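Local coordinates for putative uncharacterized protein (Pseudomonas phage 201phi2-1, PDB 3R4V), which is a phage tubulin-like protein of undescribed cellular role, modelled with guanosine-5'-diphosphate held in a pocket at the C-terminal ends of its parallel strands, at residues 122-127 and 283-288; 58-63 and 94-99; 118-123 and 153-158. One frame throughout, in Å; residues are numbered along the deposited sequence.

Contact 1: 122-127 and 283-288; sequences ESTDNL and DSKLEM. With GDP (guanosine-5'-diphosphate), chain B.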
loop_
_atom_site.group_PDB
_atom_site.type_symbol
_atom_site.label_atom_id
_atom_site.label_comp_id
_atom_site.label_asym_id
_atom_site.label_seq_id
_atom_site.Cartn_x
_atom_site.Cartn_y
_atom_site.Cartn_z
ATOM N N GLU A 122 -7.005 12.223 8.688
ATOM C CA GLU A 122 -6.945 13.323 9.657
ATOM C C GLU A 122 -7.485 14.663 9.150
ATOM O O GLU A 122 -8.141 15.403 9.891
ATOM C CB GLU A 122 -5.501 13.545 10.129
ATOM C CG GLU A 122 -4.870 12.411 10.909
ATOM C CD GLU A 122 -3.483 12.783 11.419
ATOM O OE1 GLU A 122 -3.021 13.905 11.108
ATOM O OE2 GLU A 122 -2.853 11.964 12.127
ATOM N N SER A 123 -7.185 14.988 7.899
ATOM C CA SER A 123 -7.305 16.361 7.422
ATOM C C SER A 123 -7.662 16.376 5.945
ATOM O O SER A 123 -7.578 15.350 5.286
ATOM C CB SER A 123 -5.960 17.063 7.587
ATOM O OG SER A 123 -4.971 16.359 6.853
ATOM N N THR A 124 -8.036 17.535 5.410
ATOM C CA THR A 124 -8.282 17.602 3.967
ATOM C C THR A 124 -6.982 17.378 3.178
ATOM O O THR A 124 -7.014 16.919 2.032
ATOM C CB THR A 124 -8.957 18.924 3.541
ATOM O OG1 THR A 124 -8.226 20.038 4.067
ATOM C CG2 THR A 124 -10.391 18.993 4.058
ATOM N N ASP A 125 -5.838 17.701 3.783
ATOM C CA ASP A 125 -4.550 17.401 3.140
ATOM C C ASP A 125 -4.357 15.888 2.970
ATOM O O ASP A 125 -3.993 15.421 1.889
ATOM C CB ASP A 125 -3.372 17.982 3.932
ATOM C CG ASP A 125 -3.213 19.483 3.743
ATOM O OD1 ASP A 125 -2.455 20.089 4.526
ATOM O OD2 ASP A 125 -3.842 20.057 2.825
ATOM N N ASN A 126 -4.581 15.133 4.042
ATOM C CA ASN A 126 -4.515 13.675 3.977
ATOM C C ASN A 126 -5.459 13.154 2.890
ATOM O O ASN A 126 -5.094 12.307 2.076
ATOM C CB ASN A 126 -4.973 13.053 5.302
ATOM C CG ASN A 126 -3.859 12.946 6.348
ATOM O OD1 ASN A 126 -4.118 12.549 7.484
ATOM N ND2 ASN A 126 -2.636 13.289 5.974
ATOM N N LEU A 127 -6.690 13.656 2.901
ATOM C CA LEU A 127 -7.722 13.121 2.011
ATOM C C LEU A 127 -7.397 13.449 0.569
ATOM O O LEU A 127 -7.572 12.617 -0.302
ATOM C CB LEU A 127 -9.107 13.652 2.386
ATOM C CG LEU A 127 -9.617 13.147 3.738
ATOM C CD1 LEU A 127 -10.828 13.938 4.203
ATOM C CD2 LEU A 127 -9.943 11.668 3.657
ATOM N N ASP A 283 -16.138 12.029 -0.458
ATOM C CA ASP A 283 -17.264 12.547 0.311
ATOM C C ASP A 283 -16.760 13.103 1.635
ATOM O O ASP A 283 -17.213 14.158 2.091
ATOM C CB ASP A 283 -18.284 11.455 0.597
ATOM C CG ASP A 283 -19.184 11.149 -0.593
ATOM O OD1 ASP A 283 -19.170 11.895 -1.599
ATOM O OD2 ASP A 283 -19.927 10.156 -0.498
ATOM N N SER A 284 -15.828 12.396 2.267
ATOM C CA SER A 284 -15.288 12.889 3.536
ATOM C C SER A 284 -14.599 14.228 3.324
ATOM O O SER A 284 -14.781 15.161 4.108
ATOM C CB SER A 284 -14.321 11.887 4.176
ATOM O OG SER A 284 -14.998 10.695 4.534
ATOM N N LYS A 285 -13.826 14.332 2.247
ATOM C CA LYS A 285 -13.117 15.572 1.962
ATOM C C LYS A 285 -14.104 16.698 1.655
ATOM O O LYS A 285 -13.930 17.830 2.105
ATOM C CB LYS A 285 -12.135 15.378 0.804
ATOM C CG LYS A 285 -11.240 16.583 0.569
ATOM C CD LYS A 285 -10.360 16.388 -0.644
ATOM C CE LYS A 285 -9.497 17.609 -0.879
ATOM N NZ LYS A 285 -9.382 17.894 -2.332
ATOM N N LEU A 286 -15.157 16.393 0.902
ATOM C CA LEU A 286 -16.197 17.398 0.626
ATOM C C LEU A 286 -16.842 17.937 1.917
ATOM O O LEU A 286 -17.066 19.146 2.072
ATOM C CB LEU A 286 -17.279 16.809 -0.273
ATOM C CG LEU A 286 -18.394 17.773 -0.672
ATOM C CD1 LEU A 286 -17.832 18.869 -1.567
ATOM C CD2 LEU A 286 -19.524 17.025 -1.374
ATOM N N GLU A 287 -17.146 17.031 2.840
ATOM C CA GLU A 287 -17.736 17.421 4.111
ATOM C C GLU A 287 -16.782 18.304 4.916
ATOM O O GLU A 287 -17.195 19.321 5.456
ATOM C CB GLU A 287 -18.165 16.190 4.915
ATOM C CG GLU A 287 -18.671 16.515 6.338
ATOM C CD GLU A 287 -19.802 17.551 6.371
ATOM O OE1 GLU A 287 -20.494 17.758 5.344
ATOM O OE2 GLU A 287 -19.997 18.166 7.441
ATOM N N MET A 288 -15.510 17.929 4.975
ATOM C CA MET A 288 -14.522 18.740 5.688
ATOM C C MET A 288 -14.352 20.109 5.028
ATOM O O MET A 288 -14.254 21.141 5.706
ATOM C CB MET A 288 -13.164 18.042 5.735
ATOM C CG MET A 288 -13.065 16.861 6.666
ATOM S SD MET A 288 -11.317 16.536 7.008
ATOM C CE MET A 288 -10.882 18.042 7.871
HETATM P PB GDP B . 5.020 10.461 5.050
HETATM O O1B GDP B . 6.251 10.199 5.889
HETATM O O2B GDP B . 4.905 9.362 4.028
HETATM O O3B GDP B . 5.114 11.834 4.395
HETATM O O3A GDP B . 3.726 10.502 5.989
HETATM P PA GDP B . 3.338 9.437 7.131
HETATM O O1A GDP B . 4.280 9.476 8.323
HETATM O O2A GDP B . 3.222 8.055 6.555
HETATM O "O5'" GDP B . 1.934 10.015 7.560
HETATM C "C5'" GDP B . 0.874 10.214 6.609
HETATM C "C4'" GDP B . -0.482 10.118 7.300
HETATM O "O4'" GDP B . -0.735 8.756 7.669
HETATM C "C3'" GDP B . -0.554 10.903 8.600
HETATM O "O3'" GDP B . -1.057 12.214 8.364
HETATM C "C2'" GDP B . -1.525 10.096 9.433
HETATM O "O2'" GDP B . -2.870 10.421 9.083
HETATM C "C1'" GDP B . -1.315 8.669 8.981
HETATM N N9 GDP B . -0.306 7.947 9.784
HETATM C C8 GDP B . 0.860 8.429 10.279
HETATM N N7 GDP B . 1.551 7.453 10.923
HETATM C C5 GDP B . 0.835 6.310 10.820
HETATM C C6 GDP B . 0.985 4.904 11.256
HETATM O O6 GDP B . 1.988 4.540 11.901
HETATM N N1 GDP B . 0.004 4.039 10.938
HETATM C C2 GDP B . -1.092 4.413 10.239
HETATM N N2 GDP B . -2.049 3.498 9.935
HETATM N N3 GDP B . -1.287 5.681 9.807
HETATM C C4 GDP B . -0.375 6.646 10.061
#
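On the ribose side of the GDP pocket, T124 and L127 in the first turn of helix 124-144 lie against K285 and M288 of the long helix 274-294. The tightest meeting is CG2 of T124 against CB of M288, 3.4 Å, closer than usual for two carbons; the two side chains cross obliquely. M288 is bent at its last torsion (chi3 64°), which turns CE back over the start of the helix, while SD of M288 rests 3.8 Å from C of S123. L127 supplies the other half of the interface, its CD1 lying 3.6 Å from CA of K285. Further out, CE of K285 comes 3.9 Å from the carbonyl O of T124, whose hydroxyl turns to Q292. No hydrogen bond joins the two segments.

The same helix start also holds the nucleotide, chiefly through N126, which makes no contact with 283-288. S123 is the N-cap: its OG accepts from N126 N at 3.1 Å, nearly straight at 171°. The carboxamide of N126 reaches the ribose, with OD1 accepting from GDP O2' at 2.9 Å and ND2 donating to GDP O3' at 3.1 Å. E122 N also donates a hydrogen bond to OD1 of N126, 3.1 Å away and on a lone pair in the carbonyl plane. E122 itself lies against the ribose, its OE2 hydrogen-bonded to OH of Y161.

The bonds from E122 N and to both ribose hydroxyls are consistent with one orientation of the N126 amide, whereas the contact with 283-288 is apolar and thioether in character.

Contact 2: 58-63 and 94-99; sequences GNRKVI and SGSVLG. With GDP (guanosine-5'-diphosphate), chain B.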
loop_
_atom_site.group_PDB
_atom_site.type_symbol
_atom_site.label_atom_id
_atom_site.label_comp_id
_atom_site.label_asym_id
_atom_site.label_seq_id
_atom_site.Cartn_x
_atom_site.Cartn_y
_atom_site.Cartn_z
ATOM N N GLY A 58 5.079 16.460 3.672
ATOM C CA GLY A 58 3.632 16.380 3.564
ATOM C C GLY A 58 3.076 16.844 2.229
ATOM O O GLY A 58 1.931 16.535 1.880
ATOM N N ASN A 59 3.878 17.599 1.483
ATOM C CA ASN A 59 3.454 18.099 0.179
ATOM C C ASN A 59 4.116 17.277 -0.921
ATOM O O ASN A 59 5.335 17.339 -1.114
ATOM C CB ASN A 59 3.793 19.588 0.034
ATOM C CG ASN A 59 3.260 20.190 -1.256
ATOM O OD1 ASN A 59 3.253 19.545 -2.303
ATOM N ND2 ASN A 59 2.820 21.440 -1.185
ATOM N N ARG A 60 3.307 16.492 -1.625
ATOM C CA ARG A 60 3.818 15.547 -2.600
ATOM C C ARG A 60 4.388 16.251 -3.816
ATOM O O ARG A 60 5.345 15.784 -4.410
ATOM C CB ARG A 60 2.701 14.600 -3.038
ATOM C CG ARG A 60 2.108 13.791 -1.892
ATOM C CD ARG A 60 0.923 12.973 -2.381
ATOM N NE ARG A 60 1.309 11.884 -3.280
ATOM C CZ ARG A 60 0.884 11.763 -4.538
ATOM N NH1 ARG A 60 0.087 12.686 -5.065
ATOM N NH2 ARG A 60 1.262 10.726 -5.277
ATOM N N LYS A 61 3.779 17.374 -4.187
ATOM C CA LYS A 61 4.197 18.133 -5.360
ATOM C C LYS A 61 5.596 18.728 -5.152
ATOM O O LYS A 61 6.373 18.903 -6.098
ATOM C CB LYS A 61 3.164 19.234 -5.651
ATOM C CG LYS A 61 3.441 20.042 -6.909
ATOM C CD LYS A 61 2.372 21.124 -7.127
ATOM C CE LYS A 61 1.305 20.701 -8.131
ATOM N NZ LYS A 61 1.760 20.822 -9.554
ATOM N N VAL A 62 5.903 19.029 -3.894
ATOM C CA VAL A 62 7.205 19.545 -3.508
ATOM C C VAL A 62 8.241 18.434 -3.444
ATOM O O VAL A 62 9.367 18.610 -3.893
ATOM C CB VAL A 62 7.137 20.248 -2.147
ATOM C CG1 VAL A 62 8.525 20.444 -1.574
ATOM C CG2 VAL A 62 6.412 21.576 -2.276
ATOM N N ILE A 63 7.850 17.286 -2.901
ATOM C CA ILE A 63 8.778 16.184 -2.703
ATOM C C ILE A 63 9.157 15.479 -4.003
ATOM O O ILE A 63 10.300 15.052 -4.176
ATOM C CB ILE A 63 8.223 15.175 -1.683
ATOM C CG1 ILE A 63 8.340 15.767 -0.275
ATOM C CG2 ILE A 63 8.952 13.838 -1.790
ATOM C CD1 ILE A 63 7.477 15.092 0.755
ATOM N N SER A 94 5.800 11.745 1.563
ATOM C CA SER A 94 6.999 10.985 1.199
ATOM C C SER A 94 6.710 9.547 0.774
ATOM O O SER A 94 7.140 9.114 -0.307
ATOM C CB SER A 94 8.022 10.995 2.340
ATOM O OG SER A 94 8.488 12.311 2.579
ATOM N N GLY A 95 5.996 8.808 1.624
ATOM C CA GLY A 95 5.598 7.452 1.295
ATOM C C GLY A 95 4.767 7.418 0.029
ATOM O O GLY A 95 4.954 6.544 -0.820
ATOM N N SER A 96 3.859 8.380 -0.112
ATOM C CA SER A 96 2.919 8.371 -1.227
ATOM C C SER A 96 3.567 8.829 -2.539
ATOM O O SER A 96 2.892 8.894 -3.564
ATOM C CB SER A 96 1.721 9.257 -0.917
ATOM O OG SER A 96 2.137 10.625 -0.881
ATOM N N VAL A 97 4.848 9.180 -2.474
ATOM C CA VAL A 97 5.648 9.525 -3.653
ATOM C C VAL A 97 6.710 8.461 -3.907
ATOM O O VAL A 97 6.780 7.899 -5.001
ATOM C CB VAL A 97 6.280 10.923 -3.527
ATOM C CG1 VAL A 97 7.317 11.140 -4.620
ATOM C CG2 VAL A 97 5.185 11.981 -3.612
ATOM N N LEU A 98 7.521 8.155 -2.892
ATOM C CA LEU A 98 8.489 7.078 -3.020
ATOM C C LEU A 98 7.828 5.734 -3.365
ATOM O O LEU A 98 8.321 4.995 -4.228
ATOM C CB LEU A 98 9.302 6.922 -1.733
ATOM C CG LEU A 98 10.230 8.097 -1.432
ATOM C CD1 LEU A 98 10.841 7.951 -0.046
ATOM C CD2 LEU A 98 11.293 8.213 -2.513
ATOM N N GLY A 99 6.737 5.416 -2.671
ATOM C CA GLY A 99 6.047 4.137 -2.848
ATOM C C GLY A 99 5.648 3.917 -4.304
ATOM O O GLY A 99 6.059 2.940 -4.934
HETATM P PB GDP B . 5.020 10.461 5.050
HETATM O O1B GDP B . 6.251 10.199 5.889
HETATM O O2B GDP B . 4.905 9.362 4.028
HETATM O O3B GDP B . 5.114 11.834 4.395
HETATM O O3A GDP B . 3.726 10.502 5.989
HETATM P PA GDP B . 3.338 9.437 7.131
HETATM O O1A GDP B . 4.280 9.476 8.323
HETATM O O2A GDP B . 3.222 8.055 6.555
HETATM O "O5'" GDP B . 1.934 10.015 7.560
HETATM C "C5'" GDP B . 0.874 10.214 6.609
HETATM C "C4'" GDP B . -0.482 10.118 7.300
HETATM O "O4'" GDP B . -0.735 8.756 7.669
HETATM C "C3'" GDP B . -0.554 10.903 8.600
HETATM O "O3'" GDP B . -1.057 12.214 8.364
HETATM C "C2'" GDP B . -1.525 10.096 9.433
HETATM O "O2'" GDP B . -2.870 10.421 9.083
HETATM C "C1'" GDP B . -1.315 8.669 8.981
HETATM N N9 GDP B . -0.306 7.947 9.784
HETATM C C8 GDP B . 0.860 8.429 10.279
HETATM N N7 GDP B . 1.551 7.453 10.923
HETATM C C5 GDP B . 0.835 6.310 10.820
HETATM C C6 GDP B . 0.985 4.904 11.256
HETATM O O6 GDP B . 1.988 4.540 11.901
HETATM N N1 GDP B . 0.004 4.039 10.938
HETATM C C2 GDP B . -1.092 4.413 10.239
HETATM N N2 GDP B . -2.049 3.498 9.935
HETATM N N3 GDP B . -1.287 5.681 9.807
HETATM C C4 GDP B . -0.375 6.646 10.061
HETATM O O HOH W 1 6.771 14.381 3.687
#
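R60 and S96 meet at the edge of the guanidinium. The arginine chain runs out extended as far as CD and then bends (chi3 69°), bringing NE round to the serine. NH2 of R60 donates to S96 O at 3.0 Å and 162°, with that oxygen lying in the guanidinium plane while the nitrogen sits above the plane of the carbonyl. S96 OG is also near the guanidinium plane, 2.8 Å from R60 NE, but the angle is poor and the bond weak; the stronger partner of this hydroxyl is the carbonyl of G92. Closer to the backbone, the R60 chain passes V97 at a slant, CB to CG2 at 3.7 Å, and N129, D132 and T133 of helix 124-144 touch the arginine as well.

S94 and S96 belong to the glycine-rich sequence GGGSGS, which resembles the signature loop of tubulins and here donates backbone N-H groups to the beta-phosphate. S94 N donates to GDP O3B at 2.9 Å and G95 N to GDP O2B at 2.7 Å, where the loop leads into helix 95-108.

I63 comes toward this loop from helix 60-67. Its CD1 stops 3.5 Å from S94 OG, and its CG2 lies near CG1 of V97. S94 OG, hydrogen-bonded to OG1 of T33, shares a water with the backbone: that water accepts from G58 N at 2.7 Å and donates to GDP O3B, with a magnesium ion about 5 Å from the S94 side chain.

Contact 3: 118-123 and 153-158; sequences VGAMES and VPNTQG. With GDP (guanosine-5'-diphosphate), chain B.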
loop_
_atom_site.group_PDB
_atom_site.type_symbol
_atom_site.label_atom_id
_atom_site.label_comp_id
_atom_site.label_asym_id
_atom_site.label_seq_id
_atom_site.Cartn_x
_atom_site.Cartn_y
_atom_site.Cartn_z
ATOM N N VAL A 118 -2.330 2.745 3.215
ATOM C CA VAL A 118 -3.197 3.238 4.283
ATOM C C VAL A 118 -3.966 4.476 3.821
ATOM O O VAL A 118 -3.380 5.421 3.280
ATOM C CB VAL A 118 -2.370 3.579 5.542
ATOM C CG1 VAL A 118 -3.201 4.358 6.556
ATOM C CG2 VAL A 118 -1.826 2.318 6.177
ATOM N N GLY A 119 -5.272 4.478 4.047
ATOM C CA GLY A 119 -6.099 5.645 3.787
ATOM C C GLY A 119 -6.102 6.563 5.002
ATOM O O GLY A 119 -6.792 6.302 5.997
ATOM N N ALA A 120 -5.337 7.646 4.922
ATOM C CA ALA A 120 -5.191 8.566 6.052
ATOM C C ALA A 120 -6.363 9.536 6.078
ATOM O O ALA A 120 -6.809 10.007 5.030
ATOM C CB ALA A 120 -3.876 9.337 5.938
ATOM N N MET A 121 -6.851 9.867 7.270
ATOM C CA MET A 121 -8.150 10.521 7.355
ATOM C C MET A 121 -8.168 11.777 8.222
ATOM O O MET A 121 -9.237 12.335 8.460
ATOM C CB MET A 121 -9.206 9.537 7.884
ATOM C CG MET A 121 -9.323 8.230 7.117
ATOM S SD MET A 121 -9.948 8.475 5.454
ATOM C CE MET A 121 -10.022 6.781 4.871
ATOM N N GLU A 122 -7.005 12.223 8.688
ATOM C CA GLU A 122 -6.945 13.323 9.657
ATOM C C GLU A 122 -7.485 14.663 9.150
ATOM O O GLU A 122 -8.141 15.403 9.891
ATOM C CB GLU A 122 -5.501 13.545 10.129
ATOM C CG GLU A 122 -4.870 12.411 10.909
ATOM C CD GLU A 122 -3.483 12.783 11.419
ATOM O OE1 GLU A 122 -3.021 13.905 11.108
ATOM O OE2 GLU A 122 -2.853 11.964 12.127
ATOM N N SER A 123 -7.185 14.988 7.899
ATOM C CA SER A 123 -7.305 16.361 7.422
ATOM C C SER A 123 -7.662 16.376 5.945
ATOM O O SER A 123 -7.578 15.350 5.286
ATOM C CB SER A 123 -5.960 17.063 7.587
ATOM O OG SER A 123 -4.971 16.359 6.853
ATOM N N VAL A 153 -6.271 -0.102 3.580
ATOM C CA VAL A 153 -6.621 -0.090 4.991
ATOM C C VAL A 153 -6.880 1.353 5.408
ATOM O O VAL A 153 -5.942 2.164 5.482
ATOM C CB VAL A 153 -5.482 -0.669 5.848
ATOM C CG1 VAL A 153 -5.851 -0.626 7.316
ATOM C CG2 VAL A 153 -5.174 -2.103 5.423
ATOM N N PRO A 154 -8.152 1.694 5.643
ATOM C CA PRO A 154 -8.498 3.055 6.048
ATOM C C PRO A 154 -8.245 3.243 7.533
ATOM O O PRO A 154 -8.558 2.339 8.304
ATOM C CB PRO A 154 -10.004 3.118 5.796
ATOM C CG PRO A 154 -10.472 1.702 5.959
ATOM C CD PRO A 154 -9.343 0.845 5.453
ATOM N N ASN A 155 -7.693 4.389 7.918
ATOM C CA ASN A 155 -7.582 4.753 9.320
ATOM C C ASN A 155 -8.952 5.166 9.844
ATOM O O ASN A 155 -9.307 6.345 9.839
ATOM C CB ASN A 155 -6.588 5.901 9.512
ATOM C CG ASN A 155 -5.145 5.474 9.329
ATOM O OD1 ASN A 155 -4.825 4.293 9.364
ATOM N ND2 ASN A 155 -4.257 6.454 9.151
ATOM N N THR A 156 -9.723 4.185 10.290
ATOM C CA THR A 156 -11.081 4.424 10.749
ATOM C C THR A 156 -11.060 5.207 12.059
ATOM O O THR A 156 -10.240 4.941 12.939
ATOM C CB THR A 156 -11.853 3.097 10.922
ATOM O OG1 THR A 156 -11.099 2.211 11.755
ATOM C CG2 THR A 156 -12.071 2.430 9.577
ATOM N N GLN A 157 -11.958 6.176 12.186
ATOM C CA GLN A 157 -11.988 7.027 13.373
ATOM C C GLN A 157 -11.991 6.232 14.675
ATOM O O GLN A 157 -12.747 5.273 14.834
ATOM C CB GLN A 157 -13.193 7.967 13.342
ATOM C CG GLN A 157 -13.302 8.846 14.577
ATOM C CD GLN A 157 -14.507 9.762 14.548
ATOM O OE1 GLN A 157 -15.060 10.047 13.485
ATOM N NE2 GLN A 157 -14.924 10.226 15.721
ATOM N N GLY A 158 -11.132 6.638 15.604
ATOM C CA GLY A 158 -11.099 6.047 16.927
ATOM C C GLY A 158 -10.138 4.885 17.079
ATOM O O GLY A 158 -9.873 4.441 18.195
HETATM P PB GDP B . 5.020 10.461 5.050
HETATM O O1B GDP B . 6.251 10.199 5.889
HETATM O O2B GDP B . 4.905 9.362 4.028
HETATM O O3B GDP B . 5.114 11.834 4.395
HETATM O O3A GDP B . 3.726 10.502 5.989
HETATM P PA GDP B . 3.338 9.437 7.131
HETATM O O1A GDP B . 4.280 9.476 8.323
HETATM O O2A GDP B . 3.222 8.055 6.555
HETATM O "O5'" GDP B . 1.934 10.015 7.560
HETATM C "C5'" GDP B . 0.874 10.214 6.609
HETATM C "C4'" GDP B . -0.482 10.118 7.300
HETATM O "O4'" GDP B . -0.735 8.756 7.669
HETATM C "C3'" GDP B . -0.554 10.903 8.600
HETATM O "O3'" GDP B . -1.057 12.214 8.364
HETATM C "C2'" GDP B . -1.525 10.096 9.433
HETATM O "O2'" GDP B . -2.870 10.421 9.083
HETATM C "C1'" GDP B . -1.315 8.669 8.981
HETATM N N9 GDP B . -0.306 7.947 9.784
HETATM C C8 GDP B . 0.860 8.429 10.279
HETATM N N7 GDP B . 1.551 7.453 10.923
HETATM C C5 GDP B . 0.835 6.310 10.820
HETATM C C6 GDP B . 0.985 4.904 11.256
HETATM O O6 GDP B . 1.988 4.540 11.901
HETATM N N1 GDP B . 0.004 4.039 10.938
HETATM C C2 GDP B . -1.092 4.413 10.239
HETATM N N2 GDP B . -2.049 3.498 9.935
HETATM N N3 GDP B . -1.287 5.681 9.807
HETATM C C4 GDP B . -0.375 6.646 10.061
HETATM O O HOH W 2 -5.327 9.081 9.736
#
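N155 turns CG anti to its own carbonyl carbon (chi1 -73°), and V118 has CG1 anti to its backbone N (chi1 168°); the two side chains cross at about a right angle, and CG1 of V118 lies 3.2 Å from OD1 of N155. The amide meets the guanine with both ends: OD1 of N155 accepts from GDP N2 at 2.9 Å, and ND2 donates to GDP N3 at 3.1 Å. ND2 gives a further hydrogen bond to a water that also accepts from M121 N and bonds to GDP O2', while CB of A120 lies against the ribose.

Behind these groups the backbones are joined in parallel register. G119 N donates to V153 O at 2.8 Å, and N155 N returns an almost straight bond to G119 O, 2.9 Å at 175°. M121 and P154 lie side by side, CE to CB at 3.8 Å, and CG of M121 comes 3.3 Å from O of N155.

Strands 113-119 and 148-154, linked through helix 124-144, form a beta-alpha-beta unit, and the inverse gamma turn centred on N155 follows directly. A base and ribose held where parallel strands end is the arrangement of Rossmann-like nucleotide-binding domains, tubulins included.

In the fold
All three contacts touch the same GDP, from different places in the fold. Contacts 2 and 3 are buried, whereas contact 1 lies at the surface, where helix 274-294 covers the start of helix 124-144. Contacts 1 and 3 share E122 and S123 and touch each other, N126 and L127 packing on A120 and M121, so strand end, loop and helix start pack together beside the ribose. Contact 2 stands about 18 Å from each of them, centre to centre, at the phosphate end. Their chemistry differs accordingly: apolar helix packing in contact 1, an arginine gripping a backbone carbonyl in contact 2, and parallel-sheet hydrogen bonds in contact 3.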